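Cap5O (Staphylococcus aureus, PDB 3OJO) acts as an NAD-binding UDP-N-acetyl-mannosamine dehydrogenase in the biosynthesis of capsular polysaccharide. Local coordinates at residues B[316-321]-B[350-355]; B[371-376]-B[395-400]; B[378-383]-B[401-406]. All coordinates share one frame; numbering follows the deposited sequence.

Interaction 1. Residues B[316-321]-B[350-355]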
loop_
_atom_site.group_PDB
_atom_site.type_symbol
_atom_site.label_atom_id
_atom_site.label_comp_id
_atom_site.label_asym_id
_atom_site.label_seq_id
_atom_site.Cartn_x
_atom_site.Cartn_y
_atom_site.Cartn_z
ATOM N N ASN B 316 -14.870 -29.208 22.144
ATOM C CA ASN B 316 -14.599 -29.265 20.707
ATOM C C ASN B 316 -15.394 -28.187 19.948
ATOM O O ASN B 316 -15.058 -27.870 18.807
ATOM C CB ASN B 316 -14.985 -30.653 20.165
ATOM C CG ASN B 316 -13.912 -31.702 20.290
ATOM O OD1 ASN B 316 -12.858 -31.506 20.917
ATOM N ND2 ASN B 316 -14.144 -32.843 19.661
ATOM N N LYS B 317 -16.461 -27.655 20.586
ATOM C CA LYS B 317 -17.375 -26.687 20.003
ATOM C C LYS B 317 -16.853 -25.267 19.808
ATOM O O LYS B 317 -16.535 -24.568 20.779
ATOM C CB LYS B 317 -18.755 -26.709 20.676
ATOM C CG LYS B 317 -19.873 -26.320 19.713
ATOM C CD LYS B 317 -21.128 -25.874 20.428
ATOM C CE LYS B 317 -22.131 -25.322 19.450
ATOM N NZ LYS B 317 -23.348 -24.827 20.134
ATOM N N VAL B 318 -16.795 -24.849 18.524
ATOM C CA VAL B 318 -16.418 -23.509 18.080
ATOM C C VAL B 318 -17.607 -22.927 17.330
ATOM O O VAL B 318 -18.084 -23.541 16.368
ATOM C CB VAL B 318 -15.092 -23.410 17.260
ATOM C CG1 VAL B 318 -15.149 -24.229 15.980
ATOM C CG2 VAL B 318 -14.743 -21.952 16.945
ATOM N N THR B 319 -18.095 -21.759 17.785
ATOM C CA THR B 319 -19.198 -21.069 17.130
ATOM C C THR B 319 -18.656 -19.948 16.247
ATOM O O THR B 319 -18.108 -18.964 16.741
ATOM C CB THR B 319 -20.251 -20.575 18.133
ATOM O OG1 THR B 319 -20.656 -21.663 18.956
ATOM C CG2 THR B 319 -21.467 -19.978 17.447
ATOM N N VAL B 320 -18.816 -20.106 14.942
ATOM C CA VAL B 320 -18.408 -19.105 13.959
ATOM C C VAL B 320 -19.491 -18.004 13.929
ATOM O O VAL B 320 -20.686 -18.306 13.875
ATOM C CB VAL B 320 -18.141 -19.768 12.575
ATOM C CG1 VAL B 320 -18.211 -18.762 11.429
ATOM C CG2 VAL B 320 -16.810 -20.511 12.572
ATOM N N PHE B 321 -19.055 -16.741 14.016
ATOM C CA PHE B 321 -19.903 -15.548 13.973
ATOM C C PHE B 321 -19.605 -14.793 12.665
ATOM O O PHE B 321 -18.602 -14.094 12.553
ATOM C CB PHE B 321 -19.646 -14.668 15.209
ATOM C CG PHE B 321 -20.530 -14.912 16.406
ATOM C CD1 PHE B 321 -20.821 -13.883 17.291
ATOM C CD2 PHE B 321 -21.049 -16.175 16.667
ATOM C CE1 PHE B 321 -21.623 -14.106 18.414
ATOM C CE2 PHE B 321 -21.865 -16.396 17.787
ATOM C CZ PHE B 321 -22.141 -15.360 18.653
ATOM N N ILE B 350 -12.924 -30.939 16.275
ATOM C CA ILE B 350 -13.580 -29.627 16.291
ATOM C C ILE B 350 -15.017 -29.785 15.791
ATOM O O ILE B 350 -15.237 -30.270 14.678
ATOM C CB ILE B 350 -12.820 -28.504 15.507
ATOM C CG1 ILE B 350 -11.428 -28.214 16.106
ATOM C CG2 ILE B 350 -13.635 -27.216 15.490
ATOM C CD1 ILE B 350 -10.450 -27.690 15.141
ATOM N N GLU B 351 -15.981 -29.367 16.631
ATOM C CA GLU B 351 -17.415 -29.357 16.350
ATOM C C GLU B 351 -17.788 -27.900 16.031
ATOM O O GLU B 351 -17.740 -27.036 16.900
ATOM C CB GLU B 351 -18.203 -29.909 17.552
ATOM C CG GLU B 351 -19.510 -30.570 17.165
ATOM C CD GLU B 351 -20.744 -29.724 17.419
ATOM O OE1 GLU B 351 -21.000 -29.376 18.595
ATOM O OE2 GLU B 351 -21.484 -29.453 16.446
ATOM N N VAL B 352 -18.078 -27.622 14.760
ATOM C CA VAL B 352 -18.372 -26.257 14.310
ATOM C C VAL B 352 -19.861 -25.939 14.227
ATOM O O VAL B 352 -20.668 -26.795 13.857
ATOM C CB VAL B 352 -17.584 -25.847 13.035
ATOM C CG1 VAL B 352 -16.233 -26.524 13.010
ATOM C CG2 VAL B 352 -18.366 -26.162 11.773
ATOM N N CYS B 353 -20.208 -24.695 14.544
ATOM C CA CYS B 353 -21.572 -24.206 14.506
ATOM C C CYS B 353 -21.549 -22.757 14.007
ATOM O O CYS B 353 -20.963 -21.891 14.652
ATOM C CB CYS B 353 -22.212 -24.344 15.887
ATOM S SG CYS B 353 -23.895 -23.696 16.018
ATOM N N ALA B 354 -22.140 -22.508 12.833
ATOM C CA ALA B 354 -22.170 -21.175 12.254
ATOM C C ALA B 354 -23.358 -20.345 12.689
ATOM O O ALA B 354 -24.483 -20.837 12.696
ATOM C CB ALA B 354 -22.148 -21.269 10.747
ATOM N N TYR B 355 -23.108 -19.067 12.994
ATOM C CA TYR B 355 -24.127 -18.078 13.330
ATOM C C TYR B 355 -23.967 -16.836 12.442
ATOM O O TYR B 355 -22.958 -16.139 12.529
ATOM C CB TYR B 355 -24.115 -17.688 14.832
ATOM C CG TYR B 355 -25.067 -16.547 15.132
ATOM C CD1 TYR B 355 -24.606 -15.235 15.227
ATOM C CD2 TYR B 355 -26.441 -16.763 15.218
ATOM C CE1 TYR B 355 -25.482 -14.171 15.435
ATOM C CE2 TYR B 355 -27.329 -15.703 15.411
ATOM C CZ TYR B 355 -26.842 -14.411 15.542
ATOM O OH TYR B 355 -27.711 -13.362 15.734
#
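Tyr355, Cys353 and Glu351 lose the most surface where strand 351-355 pairs in parallel with strand 317-321, and all three put their side chains on the face that also carries Lys317, Thr319 and Phe321. With CG anti to its backbone N (chi1 173°), Tyr355 brings the CD1 edge of its ring over one face of Phe321, offset toward the rim. The two rings form an edge-to-face pair, centroids 5.1 Å apart and planes at 51°. Next along the strand, Cys353 CB rests 3.7 Å from Lys317 CE, close to the tip of an extended lysine chain whose NZ hydrogen-bonds the carbonyls of Ala371 and Lys373. Glu351 lies alongside the same lysine but bends at chi2, so OE1 touches the aliphatic Lys317 CG at 3.4 Å while Lys317 NZ stays 5.3 Å from Glu351 OE1, too far for a salt bridge, though the opposite charges may still attract weakly. On the face of Val318 and Val352, Val318 CG1 meets CG2 of Ile350, the residue just before the strand, at 3.4 Å. Five alternating backbone hydrogen bonds hold this register; the shortest, from Tyr355 N to Val320 O at 2.7 Å, runs nearly along the carbonyl axis. The pair belongs to a beta-alpha-beta unit whose connecting helix 336-346 covers Val352 and Ala354, while helix 368-372 packs on Phe321, Cys353 and Tyr355, and strand 377-380 continues the sheet beyond 317-321.

Interaction 2. Residues B[371-376]-B[395-400]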
loop_
_atom_site.group_PDB
_atom_site.type_symbol
_atom_site.label_atom_id
_atom_site.label_comp_id
_atom_site.label_asym_id
_atom_site.label_seq_id
_atom_site.Cartn_x
_atom_site.Cartn_y
_atom_site.Cartn_z
ATOM N N ALA B 371 -26.750 -21.330 19.237
ATOM C CA ALA B 371 -25.447 -21.443 18.565
ATOM C C ALA B 371 -24.265 -21.448 19.539
ATOM O O ALA B 371 -23.338 -22.234 19.347
ATOM C CB ALA B 371 -25.277 -20.341 17.528
ATOM N N VAL B 372 -24.297 -20.579 20.573
ATOM C CA VAL B 372 -23.240 -20.479 21.595
ATOM C C VAL B 372 -23.306 -21.607 22.648
ATOM O O VAL B 372 -22.366 -21.763 23.440
ATOM C CB VAL B 372 -23.134 -19.074 22.255
ATOM C CG1 VAL B 372 -22.830 -18.000 21.222
ATOM C CG2 VAL B 372 -24.383 -18.723 23.061
ATOM N N LYS B 373 -24.430 -22.365 22.663
ATOM C CA LYS B 373 -24.701 -23.464 23.587
ATOM C C LYS B 373 -23.591 -24.528 23.653
ATOM O O LYS B 373 -23.352 -25.275 22.710
ATOM C CB LYS B 373 -26.107 -24.075 23.346
ATOM C CG LYS B 373 -26.604 -25.067 24.420
ATOM C CD LYS B 373 -26.863 -24.416 25.788
ATOM C CE LYS B 373 -26.975 -25.431 26.903
ATOM N NZ LYS B 373 -26.886 -24.793 28.243
ATOM N N ASP B 374 -22.912 -24.542 24.797
ATOM C CA ASP B 374 -21.817 -25.416 25.259
ATOM C C ASP B 374 -20.509 -25.257 24.469
ATOM O O ASP B 374 -19.654 -26.154 24.484
ATOM C CB ASP B 374 -22.255 -26.902 25.373
ATOM C CG ASP B 374 -23.501 -27.155 26.214
ATOM O OD1 ASP B 374 -23.477 -26.843 27.432
ATOM O OD2 ASP B 374 -24.477 -27.713 25.670
ATOM N N ALA B 375 -20.354 -24.105 23.793
ATOM C CA ALA B 375 -19.179 -23.798 22.989
ATOM C C ALA B 375 -18.003 -23.344 23.850
ATOM O O ALA B 375 -18.193 -22.646 24.852
ATOM C CB ALA B 375 -19.516 -22.745 21.947
ATOM N N SER B 376 -16.788 -23.769 23.453
ATOM C CA SER B 376 -15.531 -23.399 24.108
ATOM C C SER B 376 -14.970 -22.072 23.562
ATOM O O SER B 376 -14.295 -21.362 24.305
ATOM C CB SER B 376 -14.498 -24.506 23.951
ATOM O OG SER B 376 -14.962 -25.709 24.539
ATOM N N PHE B 395 -23.388 -14.577 25.688
ATOM C CA PHE B 395 -22.470 -15.709 25.785
ATOM C C PHE B 395 -22.664 -16.583 27.050
ATOM O O PHE B 395 -21.828 -17.457 27.316
ATOM C CB PHE B 395 -21.014 -15.193 25.644
ATOM C CG PHE B 395 -20.852 -14.194 24.518
ATOM C CD1 PHE B 395 -20.828 -14.612 23.193
ATOM C CD2 PHE B 395 -20.783 -12.832 24.780
ATOM C CE1 PHE B 395 -20.715 -13.688 22.153
ATOM C CE2 PHE B 395 -20.672 -11.908 23.737
ATOM C CZ PHE B 395 -20.639 -12.342 22.433
ATOM N N ASP B 396 -23.793 -16.396 27.792
ATOM C CA ASP B 396 -24.082 -17.161 29.012
ATOM C C ASP B 396 -24.088 -18.684 28.835
ATOM O O ASP B 396 -23.558 -19.397 29.686
ATOM C CB ASP B 396 -25.363 -16.663 29.704
ATOM C CG ASP B 396 -25.150 -15.525 30.693
ATOM O OD1 ASP B 396 -24.004 -15.017 30.783
ATOM O OD2 ASP B 396 -26.132 -15.136 31.372
ATOM N N LYS B 397 -24.622 -19.166 27.702
ATOM C CA LYS B 397 -24.749 -20.587 27.353
ATOM C C LYS B 397 -23.428 -21.306 26.948
ATOM O O LYS B 397 -23.458 -22.506 26.628
ATOM C CB LYS B 397 -25.842 -20.769 26.273
ATOM C CG LYS B 397 -27.270 -20.484 26.753
ATOM C CD LYS B 397 -28.307 -20.883 25.697
ATOM C CE LYS B 397 -29.743 -20.613 26.096
ATOM N NZ LYS B 397 -30.696 -20.887 24.977
ATOM N N MET B 398 -22.279 -20.583 26.963
ATOM C CA MET B 398 -20.967 -21.135 26.584
ATOM C C MET B 398 -20.296 -21.978 27.668
ATOM O O MET B 398 -20.379 -21.638 28.850
ATOM C CB MET B 398 -20.004 -20.010 26.175
ATOM C CG MET B 398 -20.183 -19.518 24.760
ATOM S SD MET B 398 -18.712 -18.604 24.243
ATOM C CE MET B 398 -17.856 -19.781 23.414
ATOM N N LYS B 399 -19.563 -23.033 27.247
ATOM C CA LYS B 399 -18.782 -23.916 28.125
ATOM C C LYS B 399 -17.580 -23.131 28.664
ATOM O O LYS B 399 -17.127 -23.383 29.784
ATOM C CB LYS B 399 -18.315 -25.171 27.361
ATOM C CG LYS B 399 -17.596 -26.198 28.220
ATOM C CD LYS B 399 -17.372 -27.516 27.506
ATOM C CE LYS B 399 -16.733 -28.522 28.436
ATOM N NZ LYS B 399 -16.896 -29.916 27.951
ATOM N N HIS B 400 -17.063 -22.185 27.844
ATOM C CA HIS B 400 -15.961 -21.276 28.161
ATOM C C HIS B 400 -16.249 -19.963 27.449
ATOM O O HIS B 400 -16.387 -19.955 26.232
ATOM C CB HIS B 400 -14.616 -21.847 27.685
ATOM C CG HIS B 400 -14.247 -23.151 28.316
ATOM N ND1 HIS B 400 -13.739 -23.216 29.601
ATOM C CD2 HIS B 400 -14.311 -24.402 27.805
ATOM C CE1 HIS B 400 -13.520 -24.502 29.833
ATOM N NE2 HIS B 400 -13.845 -25.253 28.780
#
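Two turns face each other here, a type II turn from Val372 to Ala375 and a type I turn from Phe395 to Met398, and their inner side is closely packed round Met398. Its CG sits 3.9 Å from Val372 CB, and a bend at chi3 (97°) swings the methyl CE against Ala375, 3.7 Å from Ala375 CB and touching the carbonyl O of the same residue. Phe395 adds a looser touch, its ring approached obliquely by Val372 CG1. The polar backbone is matched just as closely. Asp374, whose positive phi suits the third position of the type II turn, sends its N-H almost straight (172°) to Lys397 O at 2.8 Å. Ala375 O takes His400 N on a lone pair at 3.2 Å, together with a weak, bent bond from Lys399 N, so one carbonyl holds two successive amides. Beside it, Ser376 OG lies in the plane of the His400 ring, 3.6 Å from CD2 of His400; both polar ends are satisfied by Ser314: Ser376 OG bonds its O, and His400 NE2 is hydrogen-bonded with its OG.

The outer side is made of exposed lysines and Asp374. Lys373 and Lys397 cross at about a right angle with their CD atoms 3.8 Å apart, touching by methylenes while their ammonium groups diverge. Lys399 lays its CB against Asp374 O, 3.3 Å away, and its extended chain leads outward.

Strand 317-321 packs against the inner side, with Thr319 and Lys317 against Ala375 and Phe321 against Val372 and Phe395. The turn from Val372 to Ala375, next to helix 368-372, thereby meets the loop before strand 402-405, while Val378 of strand 377-380 packs against Val372 and Met398.

Interaction 3. Residues B[378-383]-B[401-406]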
loop_
_atom_site.group_PDB
_atom_site.type_symbol
_atom_site.label_atom_id
_atom_site.label_comp_id
_atom_site.label_asym_id
_atom_site.label_seq_id
_atom_site.Cartn_x
_atom_site.Cartn_y
_atom_site.Cartn_z
ATOM N N VAL B 378 -15.985 -18.574 20.668
ATOM C CA VAL B 378 -16.777 -17.800 19.687
ATOM C C VAL B 378 -15.778 -17.145 18.717
ATOM O O VAL B 378 -14.907 -16.362 19.125
ATOM C CB VAL B 378 -17.802 -16.805 20.294
ATOM C CG1 VAL B 378 -18.059 -15.608 19.371
ATOM C CG2 VAL B 378 -19.112 -17.525 20.607
ATOM N N LEU B 379 -15.867 -17.541 17.452
ATOM C CA LEU B 379 -14.969 -17.062 16.416
ATOM C C LEU B 379 -15.632 -15.983 15.562
ATOM O O LEU B 379 -16.549 -16.288 14.799
ATOM C CB LEU B 379 -14.462 -18.253 15.568
ATOM C CG LEU B 379 -13.313 -18.005 14.591
ATOM C CD1 LEU B 379 -12.070 -17.437 15.296
ATOM C CD2 LEU B 379 -12.966 -19.276 13.843
ATOM N N ILE B 380 -15.157 -14.724 15.683
ATOM C CA ILE B 380 -15.705 -13.632 14.872
ATOM C C ILE B 380 -14.927 -13.416 13.543
ATOM O O ILE B 380 -13.774 -12.973 13.532
ATOM C CB ILE B 380 -16.001 -12.342 15.659
ATOM C CG1 ILE B 380 -16.624 -12.671 17.025
ATOM C CG2 ILE B 380 -16.888 -11.409 14.818
ATOM C CD1 ILE B 380 -17.079 -11.526 17.798
ATOM N N LEU B 381 -15.600 -13.743 12.432
ATOM C CA LEU B 381 -15.061 -13.717 11.072
ATOM C C LEU B 381 -15.671 -12.671 10.140
ATOM O O LEU B 381 -15.093 -12.427 9.077
ATOM C CB LEU B 381 -15.126 -15.115 10.430
ATOM C CG LEU B 381 -14.551 -16.293 11.196
ATOM C CD1 LEU B 381 -14.812 -17.541 10.457
ATOM C CD2 LEU B 381 -13.055 -16.121 11.463
ATOM N N SER B 382 -16.788 -12.012 10.559
ATOM C CA SER B 382 -17.454 -10.928 9.809
ATOM C C SER B 382 -17.696 -9.713 10.689
ATOM O O SER B 382 -17.945 -9.874 11.877
ATOM C CB SER B 382 -18.764 -11.404 9.190
ATOM O OG SER B 382 -18.519 -12.491 8.311
ATOM N N ASP B 383 -17.608 -8.507 10.121
ATOM C CA ASP B 383 -17.817 -7.266 10.870
ATOM C C ASP B 383 -19.280 -6.729 10.770
ATOM O O ASP B 383 -19.518 -5.553 10.469
ATOM C CB ASP B 383 -16.738 -6.199 10.534
ATOM C CG ASP B 383 -16.662 -5.741 9.084
ATOM O OD1 ASP B 383 -17.377 -6.322 8.230
ATOM O OD2 ASP B 383 -15.869 -4.828 8.797
ATOM N N LYS B 401 -16.378 -18.861 28.197
ATOM C CA LYS B 401 -16.662 -17.555 27.608
ATOM C C LYS B 401 -15.400 -16.884 27.007
ATOM O O LYS B 401 -14.827 -15.960 27.603
ATOM C CB LYS B 401 -17.409 -16.639 28.597
ATOM C CG LYS B 401 -18.827 -17.103 28.927
ATOM C CD LYS B 401 -19.527 -16.124 29.865
ATOM C CE LYS B 401 -20.683 -16.750 30.601
ATOM N NZ LYS B 401 -21.389 -15.761 31.460
ATOM N N VAL B 402 -14.951 -17.388 25.832
ATOM C CA VAL B 402 -13.797 -16.829 25.113
ATOM C C VAL B 402 -14.148 -16.417 23.678
ATOM O O VAL B 402 -14.845 -17.151 22.976
ATOM C CB VAL B 402 -12.446 -17.601 25.239
ATOM C CG1 VAL B 402 -12.191 -18.078 26.670
ATOM C CG2 VAL B 402 -12.345 -18.755 24.259
ATOM N N ILE B 403 -13.690 -15.224 23.270
ATOM C CA ILE B 403 -13.912 -14.658 21.938
ATOM C C ILE B 403 -12.576 -14.361 21.239
ATOM O O ILE B 403 -11.752 -13.625 21.793
ATOM C CB ILE B 403 -14.777 -13.361 22.005
ATOM C CG1 ILE B 403 -16.182 -13.631 22.575
ATOM C CG2 ILE B 403 -14.857 -12.667 20.622
ATOM C CD1 ILE B 403 -16.996 -12.394 22.839
ATOM N N PHE B 404 -12.384 -14.901 20.008
ATOM C CA PHE B 404 -11.257 -14.562 19.137
ATOM C C PHE B 404 -11.842 -13.813 17.931
ATOM O O PHE B 404 -12.481 -14.404 17.048
ATOM C CB PHE B 404 -10.389 -15.763 18.712
ATOM C CG PHE B 404 -9.248 -15.394 17.784
ATOM C CD1 PHE B 404 -8.564 -14.187 17.933
ATOM C CD2 PHE B 404 -8.855 -16.250 16.765
ATOM C CE1 PHE B 404 -7.535 -13.834 17.058
ATOM C CE2 PHE B 404 -7.812 -15.902 15.905
ATOM C CZ PHE B 404 -7.157 -14.701 16.066
ATOM N N ASP B 405 -11.671 -12.486 17.949
ATOM C CA ASP B 405 -12.209 -11.593 16.936
ATOM C C ASP B 405 -11.154 -11.245 15.893
ATOM O O ASP B 405 -10.226 -10.492 16.170
ATOM C CB ASP B 405 -12.834 -10.365 17.610
ATOM C CG ASP B 405 -13.602 -9.415 16.726
ATOM O OD1 ASP B 405 -13.924 -9.793 15.580
ATOM O OD2 ASP B 405 -13.897 -8.300 17.181
ATOM N N THR B 406 -11.296 -11.830 14.690
ATOM C CA THR B 406 -10.388 -11.631 13.563
ATOM C C THR B 406 -10.670 -10.318 12.824
ATOM O O THR B 406 -9.876 -9.935 11.962
ATOM C CB THR B 406 -10.434 -12.851 12.606
ATOM O OG1 THR B 406 -11.664 -12.869 11.905
ATOM C CG2 THR B 406 -10.192 -14.159 13.304
#
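The ring of Phe404 carries Thr406 CG2 over one face, 3.9 Å above its plane and offset toward the rim, while Leu379 CD1 comes in obliquely to within 3.7 Å of Phe404 CD2. Leu379 and Phe404 run side by side in the same direction, both with CG anti to the backbone N. The other flat group, the Asp405 carboxylate, points to the reverse face, where its OD1 lies against the branch of Ile380, 3.3 Å from Ile380 CB. This buried carboxylate is well supplied with donors: OD1 takes the amide of Lys407, and OD2 takes the amides of Val409 and Val410 and pairs with Tyr419 OH, a setting that would be expected to keep it ionised. Ile380 CD1 also reaches Ile403 CG2 at 3.8 Å. Parallel pairing begins with the nearly straight bond (176°) from Val378 N to Val402 O and ends at Ile380 O, which is gripped twice by one residue. Thr406 N reaches it at 3.0 Å, and Thr406 OG1, held between the backbone N and the carbonyl carbon (chi1 71°), donates to a lone pair of Ile380 O at 2.7 Å. Strands 377-380 and 402-405 are adjacent inner strands of the five-stranded parallel sheet, flanked by 317-321 and 418-420; helix 286-312 covers Leu379, Leu381 and Phe404, and helix 336-346 covers Leu379 and Leu381.

All three interactions lie in the domain assigned to UDP binding; interactions 1 and 3 are strand pairs of its five-stranded parallel sheet, ordered 351-355, 317-321, 377-380, 402-405, 418-420, and interaction 2 joins connections at its strand ends. Interaction 1 pairs the first two of these strands and interaction 3 the third and fourth; their centres are about 11 Å apart, and backbone bonds between strands 317-321 and 377-380 join them. The centre of interaction 2 lies about 10 Å from that of interaction 1 and about 13 Å from that of interaction 3. Along the chain interaction 1 closes first, whereas the segments of interactions 2 and 3 alternate. All lie away from the NAD site.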